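Sugar phosphate isomerase/epimerase (Parabacteroides distasonis, PDB 3OBE) probably acts as an isomerase or epimerase on a sugar or sugar phosphate, with a TIM-barrel fold. Local coordinates at residues F152-E157 against D211-F215. Numbering follows the deposited sequence.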
ATOM      1  N   PHE A 152      -5.276  11.202 -10.851  1.00 14.66           N
ATOM      2  CA  PHE A 152      -5.037  10.899  -9.414  1.00 14.28           C
ATOM      3  C   PHE A 152      -5.602  11.973  -8.488  1.00 14.77           C
ATOM      4  O   PHE A 152      -6.237  11.644  -7.515  1.00 15.08           O
ATOM      5  CB  PHE A 152      -3.552  10.694  -9.144  1.00 13.52           C
ATOM      6  CG  PHE A 152      -2.955   9.420  -9.727  1.00 12.69           C
ATOM      7  CD1 PHE A 152      -3.711   8.436 -10.330  1.00 13.71           C
ATOM      8  CD2 PHE A 152      -1.602   9.232  -9.611  1.00 14.13           C
ATOM      9  CE1 PHE A 152      -3.103   7.271 -10.779  1.00 13.69           C
ATOM     10  CE2 PHE A 152      -0.996   8.088 -10.025  1.00 13.34           C
ATOM     11  CZ  PHE A 152      -1.748   7.113 -10.629  1.00 13.49           C
ATOM     12  N   ASN A 153      -5.377  13.259  -8.810  1.00 15.70           N
ATOM     13  CA  ASN A 153      -5.990  14.370  -8.085  1.00 16.14           C
ATOM     14  C   ASN A 153      -7.510  14.244  -8.008  1.00 15.73           C
ATOM     15  O   ASN A 153      -8.085  14.349  -6.935  1.00 16.03           O
ATOM     16  CB  ASN A 153      -5.601  15.697  -8.682  1.00 16.32           C
ATOM     17  CG  ASN A 153      -4.249  16.181  -8.229  1.00 17.98           C
ATOM     18  OD1 ASN A 153      -3.727  15.782  -7.206  1.00 17.73           O
ATOM     19  ND2 ASN A 153      -3.675  17.100  -9.013  1.00 21.93           N
ATOM     20  N   ARG A 154      -8.136  13.961  -9.139  1.00 16.66           N
ATOM     21  CA  ARG A 154      -9.573  13.829  -9.190  1.00 17.38           C
ATOM     22  C   ARG A 154     -10.032  12.665  -8.357  1.00 16.74           C
ATOM     23  O   ARG A 154     -11.029  12.750  -7.704  1.00 18.33           O
ATOM     24  CB  ARG A 154     -10.067  13.704 -10.645  1.00 18.13           C
ATOM     25  CG  ARG A 154      -9.925  15.020 -11.442  1.00 16.98           C
ATOM     26  CD  ARG A 154     -10.012  14.739 -12.938  1.00 17.16           C
ATOM     27  NE  ARG A 154     -11.377  14.475 -13.368  1.00 19.43           N
ATOM     28  CZ  ARG A 154     -12.093  15.241 -14.194  1.00 20.09           C
ATOM     29  NH1 ARG A 154     -11.603  16.358 -14.703  1.00 23.53           N
ATOM     30  NH2 ARG A 154     -13.315  14.858 -14.531  1.00 22.03           N
ATOM     31  N   ALA A 155      -9.298  11.565  -8.393  1.00 16.60           N
ATOM     32  CA  ALA A 155      -9.630  10.410  -7.549  1.00 15.31           C
ATOM     33  C   ALA A 155      -9.574  10.777  -6.074  1.00 15.63           C
ATOM     34  O   ALA A 155     -10.470  10.415  -5.283  1.00 17.25           O
ATOM     35  CB  ALA A 155      -8.683   9.274  -7.838  1.00 14.67           C
ATOM     36  N   GLY A 156      -8.518  11.484  -5.687  1.00 14.24           N
ATOM     37  CA  GLY A 156      -8.342  11.854  -4.289  1.00 14.83           C
ATOM     38  C   GLY A 156      -9.378  12.829  -3.784  1.00 16.04           C
ATOM     39  O   GLY A 156      -9.768  12.783  -2.622  1.00 16.08           O
ATOM     40  N   GLU A 157      -9.827  13.728  -4.641  0.60 16.92           N
ATOM     41  CA  GLU A 157     -10.864  14.652  -4.219  0.60 17.81           C
ATOM     42  C   GLU A 157     -12.122  13.855  -3.919  0.60 17.46           C
ATOM     43  O   GLU A 157     -12.811  14.086  -2.931  0.60 18.47           O
ATOM     44  CB  GLU A 157     -11.158  15.726  -5.277  0.60 18.96           C
ATOM     45  CG  GLU A 157     -12.284  16.678  -4.832  0.60 22.26           C
ATOM     46  CD  GLU A 157     -12.378  17.962  -5.654  0.60 24.20           C
ATOM     47  OE1 GLU A 157     -11.591  18.108  -6.623  0.60 21.17           O
ATOM     48  OE2 GLU A 157     -13.250  18.804  -5.326  0.60 27.15           O
ATOM     49  N   ASP A 211      -3.220  17.642  -0.425  1.00 21.09           N
ATOM     50  CA  ASP A 211      -4.524  17.472   0.227  1.00 23.08           C
ATOM     51  C   ASP A 211      -5.419  16.455  -0.483  1.00 22.08           C
ATOM     52  O   ASP A 211      -6.434  16.018   0.074  1.00 24.40           O
ATOM     53  CB  ASP A 211      -5.224  18.838   0.359  1.00 26.16           C
ATOM     54  CG  ASP A 211      -4.452  19.819   1.281  1.00 32.46           C
ATOM     55  OD1 ASP A 211      -3.747  19.344   2.219  1.00 40.85           O
ATOM     56  OD2 ASP A 211      -4.554  21.054   1.046  1.00 40.37           O
ATOM     57  N   LYS A 212      -5.072  16.059  -1.706  1.00 19.59           N
ATOM     58  CA  LYS A 212      -5.853  15.070  -2.458  1.00 17.64           C
ATOM     59  C   LYS A 212      -5.154  13.695  -2.554  1.00 16.56           C
ATOM     60  O   LYS A 212      -5.814  12.713  -2.639  1.00 15.79           O
ATOM     61  CB  LYS A 212      -6.108  15.553  -3.873  1.00 17.27           C
ATOM     62  CG  LYS A 212      -6.965  16.815  -3.972  1.00 18.86           C
ATOM     63  CD  LYS A 212      -7.019  17.311  -5.418  1.00 17.75           C
ATOM     64  CE  LYS A 212      -7.670  18.694  -5.567  1.00 19.54           C
ATOM     65  NZ  LYS A 212      -7.603  19.190  -6.955  1.00 17.01           N
ATOM     66  N   VAL A 213      -3.827  13.689  -2.637  1.00 14.77           N
ATOM     67  CA  VAL A 213      -3.060  12.518  -2.958  1.00 14.92           C
ATOM     68  C   VAL A 213      -1.906  12.337  -1.993  1.00 15.08           C
ATOM     69  O   VAL A 213      -1.129  13.271  -1.772  1.00 15.02           O
ATOM     70  CB  VAL A 213      -2.502  12.621  -4.396  1.00 15.26           C
ATOM     71  CG1 VAL A 213      -1.479  11.478  -4.715  1.00 13.17           C
ATOM     72  CG2 VAL A 213      -3.652  12.625  -5.398  1.00 12.70           C
HETATM   73  N   MSE A 214      -1.788  11.112  -1.451  1.00 13.33           N
HETATM   74  CA  MSE A 214      -0.574  10.741  -0.723  1.00 14.07           C
HETATM   75  C   MSE A 214       0.040   9.508  -1.392  1.00 13.27           C
HETATM   76  O   MSE A 214      -0.475   8.999  -2.412  1.00 13.44           O
HETATM   77  CB  MSE A 214      -0.889  10.523   0.761  1.00 13.60           C
HETATM   78  CG  MSE A 214      -1.964   9.473   1.066  1.00 13.89           C
HETATM   79 SE   MSE A 214      -1.261   7.654   1.079  0.75 13.58          SE
HETATM   80  CE  MSE A 214      -2.951   6.800   1.552  1.00 12.51           C
ATOM     81  N   PHE A 215       1.188   9.074  -0.870  1.00 12.94           N
ATOM     82  CA  PHE A 215       1.987   8.032  -1.453  1.00 12.48           C
ATOM     83  C   PHE A 215       2.237   6.952  -0.409  1.00 11.63           C
ATOM     84  O   PHE A 215       2.536   7.254   0.778  1.00 13.65           O
ATOM     85  CB  PHE A 215       3.285   8.582  -2.086  1.00 11.07           C
ATOM     86  CG  PHE A 215       3.009   9.425  -3.340  1.00 12.09           C
ATOM     87  CD1 PHE A 215       2.594  10.744  -3.214  1.00 12.96           C
ATOM     88  CD2 PHE A 215       3.025   8.864  -4.609  1.00 14.77           C
ATOM     89  CE1 PHE A 215       2.256  11.471  -4.317  1.00 13.67           C
ATOM     90  CE2 PHE A 215       2.702   9.636  -5.731  1.00 13.99           C
ATOM     91  CZ  PHE A 215       2.305  10.909  -5.582  1.00 11.61           C
TER
HETATM   92  O   HOH W   1      -7.784  11.743  -0.891  1.00 15.73           O
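One face of the N153 carboxamide is covered by the K212 chain, which crosses it at about a right angle with CD 4.1 Å from N153 CG, while methyl CG2 of V213 meets the oxygen edge, 3.6 Å from N153 OD1. An amide suits this border between core and surface: OD1 accepts a hydrogen bond from the backbone N of D209, and ND2 makes a weak one to N207 O, which together fix the rotation of the flat group. The F152 ring meets W166, Y168 and F204, the last edge-to-face, leaving its CB to touch V213 CG2 at 4.2 Å. With CG2 anti to its carbonyl carbon, beside the backbone N, branched V213 sets that one methyl among F152 CB, F152 O and N153 OD1. Lysine suits position 212 because its long aliphatic chain, extended beyond CG, can cover N153 while the polar end stays at the partly exposed edge of the contact; in one of its two conformers E157 OE1 comes near K212 NZ, beyond a salt bridge. Closest of all is the backbone: G156 CA comes to 3.1 Å from K212 O in a CA-H...O contact, an approach that glycine allows because it has no side chain. A water lies 2.8 Å from both G156 O and K212 O, linking the helix to the segment 211-215. Helix 142-160 thus packs on K212 and V213, which lead into strand 213-218, as outer helices cover the parallel strands of a TIM barrel.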